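Local coordinates for hemolysin BL lytic component L1 (Bacillus cereus, PDB 7NMQ), which probably serves as a lytic component of the tripartite, ClyA-like alpha-helical pore-forming haemolysin BL, an enterotoxin that attacks host membranes, at residues Leu26-Met31 with Ile64-Trp69; Ile32-Val37 with Leu283-Glu288; Thr119-Asn124 with Lys309-Met314. All blocks are in the same frame, centred on the assembly; numbering follows the deposited sequence.

Interaction 1 of 3, residues Leu26-Met31 with Ile64-Trp69; sequences LYAKTM and INANYW
Ala-28 and Ala-66 face each other where helix 10-33 passes helix 45-103, and their CA atoms lie only 4.5 Å apart. Over these short segments the axes come within 8.6 Å and their N-to-C directions differ by 141°, a roughly antiparallel crossing. Two methyl side chains at the crossing point account for this close approach, since neither reaches beyond its CB; this is a small-residue helix crossing within the ClyA-like bundle, with alanine supplied by each helix at the point of nearest approach.

The contact is almost wholly apolar, and no hydrogen bond passes between the segments. CB of Ala-28 meets CB of Ala-66 at 3.8 Å, while CB of Ala-66 also rests 3.5 Å from the carbonyl O of Ala-28, so the methyl packs against backbone as well as side chain. One turn further along, CB of Met-31 flanks the same methyl, 4.2 Å from CB of Ala-66; in the conformer described, the thioether bends away at chi2 and chi3. In the other direction, Trp-69 swings its indole towards helix 10-33 with CG anti to the backbone N (chi1 162°), and its CD1 reaches CB of Ala-28 at 3.8 Å in an oblique approach.

A polar bond lies beside this interface. The indole NE1 of Trp-69 gives its hydrogen to the carboxylate of Asp-25, which lies on helix 10-33 and thus ties the ring to the opposing helix.

The pair belongs to the interior of the helical bundle. Met-31 continues onto Thr-289 and Leu-290 of helix 275-325, Trp-69 packs on Phe-138 of helix 107-154, and Tyr-27 bonds through its hydroxyl to Lys-188 of helix 173-200.

Interaction 2 of 3, residues Ile32-Val37 with Leu283-Glu288; sequences IKQPNV and LTNAKE
Gln-34 and Asn-285 join through their side-chain amides: in the conformer of Asn-285 described here, one of two, its ND2 donates to OE1 of Gln-34 at 3.3 Å, a long bond bent to 141° at the hydrogen. The two amide planes are only 20° apart, and the donor lies in the carbonyl plane on a lone pair of OE1. Beside it, NE2 of Gln-34 sits 3.7 Å from CB of Ala-286. Three residues on from Gln-34, Val-37 meets Leu-283 and forms the apolar half, crossing it at about a right angle with CB of Val-37 3.8 Å from CD2 of Leu-283.

Gln-34 is the first residue beyond helix 10-33 to leave helical geometry. Its chi1 of -177° points CG away from the backbone N, and a bend at chi2 then turns the amide towards Asn-285 and Ala-286. A second shell fixes both amides. NE2 of Gln-34 bonds to the backbone O of Ser-282, while Ala-226 of strand 225-230 gives its N to OE1 of Gln-34 and takes ND2 of Asn-285 on its O. Val-37 is held through its backbone by Gln-59 and His-56 of helix 45-103.

Uncharged amides thus read both polar groups of Ala-226, joining the two-stranded hairpin to the bundle through hydrogen bonds that should depend little on pH, consistent with a releasable hold should the predicted membrane segments, which run into both strands, move.

Interaction 3 of 3, residues Thr119-Asn124 with Lys309-Met314; sequences TTINTN and KQWNTM. With EDO (1,2-ethanediol), chain F.
Ile-121 and Asn-124 pack on Trp-311 between two long antiparallel helices, 107-154 and 275-325, of the ClyA-like bundle; the segments run at 156° with axes 8.9 Å apart. At the start of the first segment OG1 of Thr-119, also bonded to the backbone O of Asn-115, shares a 2.6 Å hydrogen bond with O2 of an ethanediol, probably from the crystallisation liquor and also held by the Asn-115 side chain.

Ile-121 splits its branches between two partners. Its CG2 presses 3.2 Å from the carbonyl O of Trp-311, whereas CD1 reaches CG of Met-314, in the conformer described, at 3.9 Å; there the two side chains cross at about a right angle. On the solvent side, Asn-122 is linked to the second helix by a water that donates to its OD1 at 3.1 Å and to OD1 of Asn-312 at 2.8 Å.

Trp-311 also packs on Ile-84 and Trp-347, and Asn-124 closes the segment by covering one indole face. CB of Asn-124 makes a CH-pi contact 3.8 Å from the five-membered ring centroid of Trp-311, 18° off the normal. The amide, tilted 59° to the ring, leaves ND2 over the same face near the rim of the six-membered ring, 3.4 Å from CH2 of Trp-311.

Overall arrangement
Interactions 1 and 2 are neighbours, centres 11 Å apart, and they touch: Ile-32 packs on Ala-66 and Asn-67, continuing helix 10-33 from one contact into the other. Interaction 3 lies far along the elongated bundle, its centre 31 Å from that of interaction 1 and 41 Å from that of interaction 2, on the opposite side of the chain's centre from the latter. Along the chain, interaction 1 closes before interaction 3 opens, whereas interaction 2 crosses both. Interactions 2 and 3 thus join helix 275-325 to the loop after helix 10-33 and to helix 107-154, while interaction 1 pairs two early helices; the hairpin 217-230 comes between early and late partners in sequence.

Interaction 1 of 3, residues Leu26-Met31 with Ile64-Trp69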
loop_
_atom_site.group_PDB
_atom_site.type_symbol
_atom_site.label_atom_id
_atom_site.label_comp_id
_atom_site.label_asym_id
_atom_site.label_seq_id
_atom_site.Cartn_x
_atom_site.Cartn_y
_atom_site.Cartn_z
ATOM N N LEU A 26 -5.614 -5.587 2.781
ATOM C CA LEU A 26 -5.695 -6.699 3.761
ATOM C C LEU A 26 -6.247 -6.168 5.087
ATOM O O LEU A 26 -7.222 -6.719 5.612
ATOM C CB LEU A 26 -4.327 -7.342 4.001
ATOM C CG LEU A 26 -3.843 -8.339 2.953
ATOM C CD1 LEU A 26 -3.202 -9.534 3.636
ATOM C CD2 LEU A 26 -4.967 -8.786 2.057
ATOM N N TYR A 27 -5.619 -5.141 5.631
ATOM C CA TYR A 27 -6.016 -4.602 6.944
ATOM C C TYR A 27 -7.451 -4.109 6.840
ATOM O O TYR A 27 -8.267 -4.407 7.749
ATOM C CB TYR A 27 -5.123 -3.429 7.351
ATOM C CG TYR A 27 -3.736 -3.801 7.773
ATOM C CD1 TYR A 27 -3.455 -4.997 8.411
ATOM C CD2 TYR A 27 -2.674 -2.915 7.569
ATOM C CE1 TYR A 27 -2.158 -5.335 8.782
ATOM C CE2 TYR A 27 -1.380 -3.245 7.943
ATOM C CZ TYR A 27 -1.115 -4.444 8.569
ATOM O OH TYR A 27 0.172 -4.733 8.933
ATOM N N ALA A 28 -7.828 -3.388 5.789
ATOM C CA ALA A 28 -9.205 -2.853 5.699
ATOM C C ALA A 28 -10.199 -4.010 5.672
ATOM O O ALA A 28 -11.263 -3.972 6.349
ATOM C CB ALA A 28 -9.327 -1.984 4.480
ATOM N N LYS A 29 -9.919 -5.018 4.877
ATOM C CA LYS A 29 -10.878 -6.126 4.731
ATOM C C LYS A 29 -10.995 -6.863 6.071
ATOM O O LYS A 29 -12.081 -7.374 6.424
ATOM C CB LYS A 29 -10.434 -7.026 3.592
ATOM C CG LYS A 29 -10.694 -6.418 2.232
ATOM C CD LYS A 29 -9.925 -7.083 1.123
ATOM C CE LYS A 29 -10.136 -6.418 -0.222
ATOM N NZ LYS A 29 -11.437 -6.813 -0.816
ATOM N N THR A 30 -9.912 -6.977 6.795
ATOM C CA THR A 30 -9.889 -7.671 8.082
ATOM C C THR A 30 -10.761 -6.881 9.070
ATOM O O THR A 30 -11.621 -7.467 9.778
ATOM C CB THR A 30 -8.478 -7.900 8.604
ATOM O OG1 THR A 30 -7.728 -8.591 7.609
ATOM C CG2 THR A 30 -8.535 -8.722 9.867
ATOM N N MET A 31 -10.577 -5.560 9.109
ATOM C CA MET A 31 -11.351 -4.696 10.023
ATOM C C MET A 31 -12.843 -4.849 9.732
ATOM O O MET A 31 -13.610 -4.959 10.678
ATOM C CB MET A 31 -10.951 -3.228 9.882
ATOM C CG MET A 31 -9.609 -2.918 10.491
ATOM S SD MET A 31 -9.264 -3.733 12.052
ATOM C CE MET A 31 -10.414 -2.850 13.098
ATOM N N ILE A 64 -15.940 2.167 9.083
ATOM C CA ILE A 64 -16.113 3.352 8.186
ATOM C C ILE A 64 -14.752 3.715 7.597
ATOM O O ILE A 64 -14.681 3.970 6.379
ATOM C CB ILE A 64 -16.726 4.512 8.964
ATOM C CG1 ILE A 64 -18.209 4.209 9.191
ATOM C CG2 ILE A 64 -16.513 5.862 8.315
ATOM C CD1 ILE A 64 -18.844 5.146 10.107
ATOM N N ASN A 65 -13.710 3.777 8.411
ATOM C CA ASN A 65 -12.380 4.173 7.877
ATOM C C ASN A 65 -11.905 3.133 6.869
ATOM O O ASN A 65 -11.234 3.487 5.859
ATOM C CB ASN A 65 -11.369 4.347 9.002
ATOM C CG ASN A 65 -11.584 5.593 9.812
ATOM O OD1 ASN A 65 -12.286 6.502 9.397
ATOM N ND2 ASN A 65 -11.007 5.582 10.995
ATOM N N ALA A 66 -12.171 1.855 7.129
ATOM C CA ALA A 66 -11.732 0.785 6.220
ATOM C C ALA A 66 -12.445 0.967 4.889
ATOM O O ALA A 66 -11.828 0.798 3.810
ATOM C CB ALA A 66 -11.985 -0.548 6.847
ATOM N N ASN A 67 -13.743 1.241 4.922
ATOM C CA ASN A 67 -14.496 1.438 3.664
ATOM C C ASN A 67 -14.040 2.725 2.970
ATOM O O ASN A 67 -14.031 2.754 1.740
ATOM C CB ASN A 67 -16.000 1.421 3.913
ATOM C CG ASN A 67 -16.515 0.008 4.032
ATOM O OD1 ASN A 67 -16.414 -0.765 3.085
ATOM N ND2 ASN A 67 -16.935 -0.369 5.222
ATOM N N TYR A 68 -13.595 3.740 3.703
ATOM C CA TYR A 68 -13.085 4.979 3.082
ATOM C C TYR A 68 -11.812 4.615 2.325
ATOM O O TYR A 68 -11.626 5.105 1.198
ATOM C CB TYR A 68 -12.721 6.037 4.120
ATOM C CG TYR A 68 -12.310 7.345 3.507
ATOM C CD1 TYR A 68 -13.255 8.280 3.143
ATOM C CD2 TYR A 68 -10.965 7.635 3.278
ATOM C CE1 TYR A 68 -12.869 9.484 2.568
ATOM C CE2 TYR A 68 -10.566 8.852 2.745
ATOM C CZ TYR A 68 -11.525 9.768 2.377
ATOM O OH TYR A 68 -11.165 10.964 1.838
ATOM N N TRP A 69 -10.929 3.823 2.915
ATOM C CA TRP A 69 -9.722 3.340 2.183
ATOM C C TRP A 69 -10.195 2.712 0.876
ATOM O O TRP A 69 -9.683 3.061 -0.216
ATOM C CB TRP A 69 -8.857 2.366 2.998
ATOM C CG TRP A 69 -7.945 1.594 2.099
ATOM C CD1 TRP A 69 -8.083 0.309 1.673
ATOM C CD2 TRP A 69 -6.836 2.144 1.360
ATOM N NE1 TRP A 69 -7.104 -0.002 0.757
ATOM C CE2 TRP A 69 -6.339 1.112 0.530
ATOM C CE3 TRP A 69 -6.237 3.407 1.332
ATOM C CZ2 TRP A 69 -5.223 1.286 -0.288
ATOM C CZ3 TRP A 69 -5.155 3.574 0.496
ATOM C CH2 TRP A 69 -4.656 2.537 -0.282
#

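Interaction 2 of 3, residues Ile32-Val37 with Leu283-Glu288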
loop_
_atom_site.group_PDB
_atom_site.type_symbol
_atom_site.label_atom_id
_atom_site.label_comp_id
_atom_site.label_asym_id
_atom_site.label_seq_id
_atom_site.Cartn_x
_atom_site.Cartn_y
_atom_site.Cartn_z
ATOM N N ILE A 32 -13.229 -4.807 8.461
ATOM C CA ILE A 32 -14.660 -4.865 8.033
ATOM C C ILE A 32 -15.274 -6.179 8.522
ATOM O O ILE A 32 -16.481 -6.202 8.857
ATOM C CB ILE A 32 -14.766 -4.640 6.505
ATOM C CG1 ILE A 32 -14.461 -3.172 6.202
ATOM C CG2 ILE A 32 -16.132 -5.085 5.966
ATOM C CD1 ILE A 32 -14.206 -2.883 4.772
ATOM N N LYS A 33 -14.523 -7.251 8.572
ATOM C CA LYS A 33 -15.073 -8.585 8.920
ATOM C C LYS A 33 -15.058 -8.812 10.429
ATOM O O LYS A 33 -15.734 -9.707 10.866
ATOM C CB LYS A 33 -14.303 -9.669 8.155
ATOM C CG LYS A 33 -14.863 -9.966 6.761
ATOM C CD LYS A 33 -14.378 -11.245 6.142
ATOM C CE LYS A 33 -15.249 -12.462 6.376
ATOM N NZ LYS A 33 -14.569 -13.691 5.895
ATOM N N GLN A 34 -14.347 -8.025 11.209
ATOM C CA GLN A 34 -14.291 -8.252 12.655
ATOM C C GLN A 34 -15.556 -7.675 13.279
ATOM O O GLN A 34 -15.844 -6.488 13.137
ATOM C CB GLN A 34 -13.055 -7.607 13.243
ATOM C CG GLN A 34 -12.985 -7.906 14.716
ATOM C CD GLN A 34 -11.619 -8.204 15.244
ATOM O OE1 GLN A 34 -10.792 -8.867 14.638
ATOM N NE2 GLN A 34 -11.351 -7.626 16.384
ATOM N N PRO A 35 -16.374 -8.484 13.976
ATOM C CA PRO A 35 -17.600 -7.944 14.556
ATOM C C PRO A 35 -17.352 -7.132 15.823
ATOM O O PRO A 35 -16.256 -7.178 16.374
ATOM C CB PRO A 35 -18.405 -9.186 14.890
ATOM C CG PRO A 35 -17.363 -10.194 15.190
ATOM C CD PRO A 35 -16.255 -9.936 14.179
ATOM N N ASN A 36 -18.375 -6.371 16.207
ATOM C CA ASN A 36 -18.385 -5.693 17.527
ATOM C C ASN A 36 -18.043 -6.713 18.605
ATOM O O ASN A 36 -18.575 -7.859 18.590
ATOM C CB ASN A 36 -19.689 -4.956 17.794
ATOM C CG ASN A 36 -19.834 -3.629 17.085
ATOM O OD1 ASN A 36 -19.025 -3.279 16.230
ATOM N ND2 ASN A 36 -20.870 -2.884 17.445
ATOM N N VAL A 37 -17.220 -6.327 19.548
ATOM C CA VAL A 37 -16.763 -7.298 20.580
ATOM C C VAL A 37 -17.962 -7.738 21.409
ATOM O O VAL A 37 -18.758 -6.918 21.874
ATOM C CB VAL A 37 -15.647 -6.712 21.448
ATOM C CG1 VAL A 37 -16.076 -5.521 22.291
ATOM C CG2 VAL A 37 -15.036 -7.754 22.356
ATOM N N LEU A 283 -9.918 -7.688 20.785
ATOM C CA LEU A 283 -9.590 -6.275 20.982
ATOM C C LEU A 283 -8.103 -6.045 20.779
ATOM O O LEU A 283 -7.744 -4.970 20.213
ATOM C CB LEU A 283 -10.009 -5.827 22.373
ATOM C CG LEU A 283 -11.520 -5.869 22.573
ATOM C CD1 LEU A 283 -11.788 -5.535 24.010
ATOM C CD2 LEU A 283 -12.269 -4.917 21.639
ATOM N N THR A 284 -7.267 -6.950 21.226
ATOM C CA THR A 284 -5.806 -6.755 21.093
ATOM C C THR A 284 -5.423 -6.832 19.613
ATOM O O THR A 284 -4.633 -6.048 19.108
ATOM C CB THR A 284 -5.023 -7.749 21.945
ATOM O OG1 THR A 284 -5.451 -7.614 23.302
ATOM C CG2 THR A 284 -3.539 -7.482 21.866
ATOM N N ASN A 285 -5.994 -7.786 18.909
ATOM C CA ASN A 285 -5.802 -7.954 17.453
ATOM C C ASN A 285 -6.186 -6.651 16.748
ATOM O O ASN A 285 -5.400 -6.178 15.911
ATOM C CB ASN A 285 -6.633 -9.138 16.960
ATOM C CG ASN A 285 -6.475 -9.413 15.488
ATOM O OD1 ASN A 285 -5.390 -9.778 15.081
ATOM N ND2 ASN A 285 -7.573 -9.351 14.744
ATOM N N ALA A 286 -7.366 -6.123 17.047
ATOM C CA ALA A 286 -7.839 -4.882 16.407
ATOM C C ALA A 286 -6.885 -3.738 16.751
ATOM O O ALA A 286 -6.629 -2.903 15.878
ATOM C CB ALA A 286 -9.262 -4.601 16.754
ATOM N N LYS A 287 -6.442 -3.653 17.992
ATOM C CA LYS A 287 -5.572 -2.544 18.419
ATOM C C LYS A 287 -4.340 -2.539 17.516
ATOM O O LYS A 287 -3.913 -1.459 17.066
ATOM C CB LYS A 287 -5.205 -2.771 19.879
ATOM C CG LYS A 287 -4.324 -1.698 20.463
ATOM C CD LYS A 287 -4.145 -1.875 21.952
ATOM C CE LYS A 287 -3.462 -3.147 22.354
ATOM N NZ LYS A 287 -2.040 -3.258 21.993
ATOM N N GLU A 288 -3.764 -3.696 17.306
ATOM C CA GLU A 288 -2.525 -3.786 16.533
ATOM C C GLU A 288 -2.803 -3.331 15.095
ATOM O O GLU A 288 -2.033 -2.531 14.532
ATOM C CB GLU A 288 -1.935 -5.179 16.608
ATOM C CG GLU A 288 -1.479 -5.561 18.009
ATOM C CD GLU A 288 -0.493 -4.519 18.570
ATOM O OE1 GLU A 288 0.549 -4.239 17.922
ATOM O OE2 GLU A 288 -0.831 -3.878 19.589
#

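Interaction 3 of 3, residues Thr119-Asn124 with Lys309-Met314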
loop_
_atom_site.group_PDB
_atom_site.type_symbol
_atom_site.label_atom_id
_atom_site.label_comp_id
_atom_site.label_asym_id
_atom_site.label_seq_id
_atom_site.Cartn_x
_atom_site.Cartn_y
_atom_site.Cartn_z
ATOM N N THR A 119 3.459 20.223 -19.842
ATOM C CA THR A 119 2.145 20.581 -19.277
ATOM C C THR A 119 1.596 19.351 -18.528
ATOM O O THR A 119 1.122 19.475 -17.377
ATOM C CB THR A 119 1.220 21.113 -20.366
ATOM O OG1 THR A 119 1.764 22.337 -20.871
ATOM C CG2 THR A 119 -0.195 21.314 -19.873
ATOM N N THR A 120 1.621 18.185 -19.141
ATOM C CA THR A 120 1.125 16.934 -18.528
ATOM C C THR A 120 1.941 16.587 -17.295
ATOM O O THR A 120 1.349 16.240 -16.250
ATOM C CB THR A 120 1.202 15.775 -19.511
ATOM O OG1 THR A 120 0.416 16.218 -20.631
ATOM C CG2 THR A 120 0.688 14.478 -18.920
ATOM N N ILE A 121 3.271 16.694 -17.390
ATOM C CA ILE A 121 4.136 16.387 -16.230
ATOM C C ILE A 121 3.718 17.279 -15.068
ATOM O O ILE A 121 3.611 16.795 -13.899
ATOM C CB ILE A 121 5.613 16.553 -16.605
ATOM C CG1 ILE A 121 6.052 15.477 -17.577
ATOM C CG2 ILE A 121 6.459 16.613 -15.336
ATOM C CD1 ILE A 121 7.335 15.810 -18.344
ATOM N N ASN A 122 3.553 18.563 -15.331
ATOM C CA ASN A 122 3.251 19.502 -14.226
ATOM C C ASN A 122 1.868 19.189 -13.651
ATOM O O ASN A 122 1.691 19.239 -12.432
ATOM C CB ASN A 122 3.294 20.941 -14.693
ATOM C CG ASN A 122 4.711 21.381 -14.972
ATOM O OD1 ASN A 122 5.682 20.781 -14.504
ATOM N ND2 ASN A 122 4.833 22.454 -15.717
ATOM N N THR A 123 0.905 18.854 -14.483
ATOM C CA THR A 123 -0.452 18.457 -14.042
ATOM C C THR A 123 -0.334 17.233 -13.132
ATOM O O THR A 123 -0.969 17.211 -12.066
ATOM C CB THR A 123 -1.386 18.138 -15.202
ATOM O OG1 THR A 123 -1.573 19.330 -15.945
ATOM C CG2 THR A 123 -2.742 17.602 -14.794
ATOM N N ASN A 124 0.448 16.237 -13.540
ATOM C CA ASN A 124 0.614 14.985 -12.785
ATOM C C ASN A 124 1.255 15.296 -11.447
ATOM O O ASN A 124 0.832 14.699 -10.447
ATOM C CB ASN A 124 1.364 13.948 -13.585
ATOM C CG ASN A 124 0.545 13.481 -14.767
ATOM O OD1 ASN A 124 -0.666 13.703 -14.848
ATOM N ND2 ASN A 124 1.211 12.804 -15.663
ATOM N N LYS A 309 8.347 13.897 -6.516
ATOM C CA LYS A 309 9.749 14.286 -6.762
ATOM C C LYS A 309 10.162 13.834 -8.168
ATOM O O LYS A 309 10.826 14.633 -8.870
ATOM C CB LYS A 309 10.674 13.691 -5.705
ATOM C CG LYS A 309 12.162 13.951 -5.897
ATOM C CD LYS A 309 13.003 13.600 -4.675
ATOM C CE LYS A 309 12.815 12.175 -4.220
ATOM N NZ LYS A 309 13.008 11.229 -5.341
ATOM N N GLN A 310 9.778 12.633 -8.588
ATOM C CA GLN A 310 10.183 12.100 -9.910
ATOM C C GLN A 310 9.513 12.927 -11.000
ATOM O O GLN A 310 10.208 13.253 -12.005
ATOM C CB GLN A 310 9.855 10.644 -10.129
ATOM C CG GLN A 310 10.475 9.745 -9.085
ATOM C CD GLN A 310 11.970 9.839 -8.934
ATOM O OE1 GLN A 310 12.731 10.082 -9.881
ATOM N NE2 GLN A 310 12.412 9.566 -7.717
ATOM N N TRP A 311 8.246 13.299 -10.832
ATOM C CA TRP A 311 7.609 14.163 -11.868
ATOM C C TRP A 311 8.307 15.522 -11.910
ATOM O O TRP A 311 8.507 16.058 -13.004
ATOM C CB TRP A 311 6.114 14.342 -11.598
ATOM C CG TRP A 311 5.227 13.199 -11.951
ATOM C CD1 TRP A 311 4.422 12.555 -11.064
ATOM C CD2 TRP A 311 5.028 12.577 -13.228
ATOM N NE1 TRP A 311 3.704 11.593 -11.716
ATOM C CE2 TRP A 311 4.036 11.595 -13.057
ATOM C CE3 TRP A 311 5.530 12.773 -14.512
ATOM C CZ2 TRP A 311 3.602 10.786 -14.098
ATOM C CZ3 TRP A 311 5.069 12.000 -15.550
ATOM C CH2 TRP A 311 4.105 11.016 -15.353
ATOM N N ASN A 312 8.621 16.082 -10.764
ATOM C CA ASN A 312 9.301 17.395 -10.734
ATOM C C ASN A 312 10.676 17.320 -11.413
ATOM O O ASN A 312 11.007 18.226 -12.184
ATOM C CB ASN A 312 9.397 17.916 -9.317
ATOM C CG ASN A 312 8.034 18.271 -8.771
ATOM O OD1 ASN A 312 7.077 18.477 -9.510
ATOM N ND2 ASN A 312 7.967 18.394 -7.469
ATOM N N THR A 313 11.446 16.280 -11.160
ATOM C CA THR A 313 12.767 16.083 -11.792
ATOM C C THR A 313 12.579 15.953 -13.298
ATOM O O THR A 313 13.362 16.576 -14.085
ATOM C CB THR A 313 13.500 14.889 -11.204
ATOM O OG1 THR A 313 13.681 15.203 -9.812
ATOM C CG2 THR A 313 14.829 14.649 -11.869
ATOM N N MET A 314 11.575 15.201 -13.708
ATOM C CA MET A 314 11.325 14.972 -15.139
ATOM C C MET A 314 10.942 16.316 -15.781
ATOM O O MET A 314 11.390 16.585 -16.899
ATOM C CB MET A 314 10.213 13.937 -15.298
ATOM C CG MET A 314 9.997 13.490 -16.699
ATOM S SD MET A 314 8.573 12.427 -16.747
ATOM C CE MET A 314 9.173 11.076 -15.722
HETATM C C1 EDO F . 4.781 25.110 -18.582
HETATM O O1 EDO F . 6.032 24.800 -19.183
HETATM C C2 EDO F . 3.671 24.265 -19.104
HETATM O O2 EDO F . 3.956 23.671 -20.360
HETATM O O HOH W 1 6.123 20.224 -11.504
#